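Local structure of GTP-binding protein (Pyrococcus horikoshii, 1WXQ) at residues G4-P9 with L105-D110. The protein is of unknown function but probably binds GTP and may hydrolyse nucleotides, combining an Obg-type G domain with a TGS domain. Residues are numbered along the deposited sequence; the frame is centred on the assembly and turned at random.
Sequences GVVGKP and LIHVVD
Gly4, Val5 and Val6 pair in parallel with Leu105, Ile106 and His107, the strand axes approaching to 4.7 Å at 25°. The backbone bonds set the register: Ile106 N donates to Gly4 O (2.9 Å), Val6 N to Ile106 O (3.2 Å) and Val108 N to Val6 O (3.1 Å). Val6 O also takes a weak bond from His107 ND1, 3.3 Å long and bent to 139° at the hydrogen. CG anti to the backbone N (chi1 -173°) carries the imidazole across toward strand 2-7, His107 CE1 3.6 Å from Gly7 CA and Val109 CG1 over one face. The Val6 and His107 side chains cross at about a right angle. Past the Val108 N bond, a water accepts from Lys8 N and donates to Val108 O.

Apolar contacts are sparser: Val5 CG1 meets Val108 CG2 at 4.0 Å on one face, Val6 CG1 meets Leu105 CD2 on the other. Lys8 NZ lies 5.4 Å from Asp110 OD2; NZ salt-bridges Asp130 and hydrogen-bonds Asp116 O, OD2 salt-bridges Lys223 and OD1 hydrogen-bonds Thr112.

Strand 2-7 leads into a probable P-loop. Strands 68-77 and 217-222 flank the pair, helix 127-147 packs on Val6 and His107, and helix 305-316 on Ile106.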
loop_
_atom_site.group_PDB
_atom_site.type_symbol
_atom_site.label_atom_id
_atom_site.label_comp_id
_atom_site.label_asym_id
_atom_site.label_seq_id
_atom_site.Cartn_x
_atom_site.Cartn_y
_atom_site.Cartn_z
ATOM N N GLY A 4 6.720 -0.542 -1.189
ATOM C CA GLY A 4 8.137 -0.258 -1.051
ATOM C C GLY A 4 8.453 0.298 0.326
ATOM O O GLY A 4 7.693 1.121 0.842
ATOM N N VAL A 5 9.557 -0.155 0.923
ATOM C CA VAL A 5 9.984 0.291 2.251
ATOM C C VAL A 5 11.236 1.152 2.128
ATOM O O VAL A 5 12.288 0.682 1.676
ATOM C CB VAL A 5 10.295 -0.899 3.163
ATOM C CG1 VAL A 5 10.674 -0.407 4.537
ATOM C CG2 VAL A 5 9.096 -1.827 3.239
ATOM N N VAL A 6 11.121 2.412 2.545
ATOM C CA VAL A 6 12.216 3.359 2.429
ATOM C C VAL A 6 12.548 3.996 3.763
ATOM O O VAL A 6 11.746 3.946 4.690
ATOM C CB VAL A 6 11.855 4.505 1.451
ATOM C CG1 VAL A 6 11.459 3.942 0.099
ATOM C CG2 VAL A 6 10.706 5.326 2.023
ATOM N N GLY A 7 13.719 4.628 3.834
ATOM C CA GLY A 7 14.139 5.291 5.057
ATOM C C GLY A 7 15.628 5.605 5.079
ATOM O O GLY A 7 16.376 5.139 4.230
ATOM N N LYS A 8 16.070 6.414 6.031
ATOM C CA LYS A 8 17.487 6.713 6.121
ATOM C C LYS A 8 18.123 5.502 6.816
ATOM O O LYS A 8 17.413 4.610 7.271
ATOM C CB LYS A 8 17.709 7.993 6.918
ATOM C CG LYS A 8 17.104 8.002 8.301
ATOM C CD LYS A 8 17.354 9.355 8.981
ATOM C CE LYS A 8 16.788 9.428 10.419
ATOM N NZ LYS A 8 17.168 10.703 11.115
ATOM N N PRO A 9 19.465 5.438 6.889
ATOM C CA PRO A 9 20.064 4.273 7.554
ATOM C C PRO A 9 20.045 4.404 9.088
ATOM O O PRO A 9 19.994 5.505 9.628
ATOM C CB PRO A 9 21.437 4.192 6.900
ATOM C CG PRO A 9 21.788 5.636 6.766
ATOM C CD PRO A 9 20.506 6.258 6.238
ATOM N N LEU A 105 4.244 3.359 -0.179
ATOM C CA LEU A 105 5.500 3.262 0.518
ATOM C C LEU A 105 5.300 3.325 2.023
ATOM O O LEU A 105 4.425 4.038 2.515
ATOM C CB LEU A 105 6.399 4.425 0.131
ATOM C CG LEU A 105 6.669 4.770 -1.316
ATOM C CD1 LEU A 105 7.204 6.205 -1.372
ATOM C CD2 LEU A 105 7.639 3.788 -1.904
ATOM N N ILE A 106 6.126 2.577 2.740
ATOM C CA ILE A 106 6.116 2.610 4.186
ATOM C C ILE A 106 7.411 3.343 4.547
ATOM O O ILE A 106 8.507 2.793 4.416
ATOM C CB ILE A 106 6.165 1.209 4.786
ATOM C CG1 ILE A 106 4.871 0.468 4.472
ATOM C CG2 ILE A 106 6.382 1.296 6.303
ATOM C CD1 ILE A 106 4.889 -0.969 4.958
ATOM N N HIS A 107 7.295 4.596 4.967
ATOM C CA HIS A 107 8.494 5.338 5.322
ATOM C C HIS A 107 8.847 5.205 6.809
ATOM O O HIS A 107 8.200 5.804 7.672
ATOM C CB HIS A 107 8.346 6.816 4.954
ATOM C CG HIS A 107 9.612 7.601 5.143
ATOM N ND1 HIS A 107 10.781 7.016 5.562
ATOM C CD2 HIS A 107 9.874 8.909 4.959
ATOM C CE1 HIS A 107 11.730 7.937 5.630
ATOM N NE2 HIS A 107 11.212 9.088 5.272
ATOM N N VAL A 108 9.895 4.428 7.083
ATOM C CA VAL A 108 10.390 4.177 8.435
ATOM C C VAL A 108 11.267 5.314 8.941
ATOM O O VAL A 108 12.244 5.688 8.302
ATOM C CB VAL A 108 11.201 2.889 8.464
ATOM C CG1 VAL A 108 11.638 2.582 9.874
ATOM C CG2 VAL A 108 10.375 1.763 7.884
ATOM N N VAL A 109 10.919 5.857 10.101
ATOM C CA VAL A 109 11.667 6.965 10.681
ATOM C C VAL A 109 12.002 6.670 12.128
ATOM O O VAL A 109 11.400 5.797 12.765
ATOM C CB VAL A 109 10.851 8.299 10.644
ATOM C CG1 VAL A 109 10.427 8.634 9.205
ATOM C CG2 VAL A 109 9.619 8.189 11.564
ATOM N N ASP A 110 12.946 7.442 12.643
ATOM C CA ASP A 110 13.440 7.320 14.005
ATOM C C ASP A 110 12.588 8.120 15.006
ATOM O O ASP A 110 12.777 9.326 15.160
ATOM C CB ASP A 110 14.880 7.824 14.028
ATOM C CG ASP A 110 15.566 7.543 15.328
ATOM O OD1 ASP A 110 14.865 7.480 16.361
ATOM O OD2 ASP A 110 16.808 7.396 15.313
HETATM O O HOH W 1 14.078 8.148 7.797
#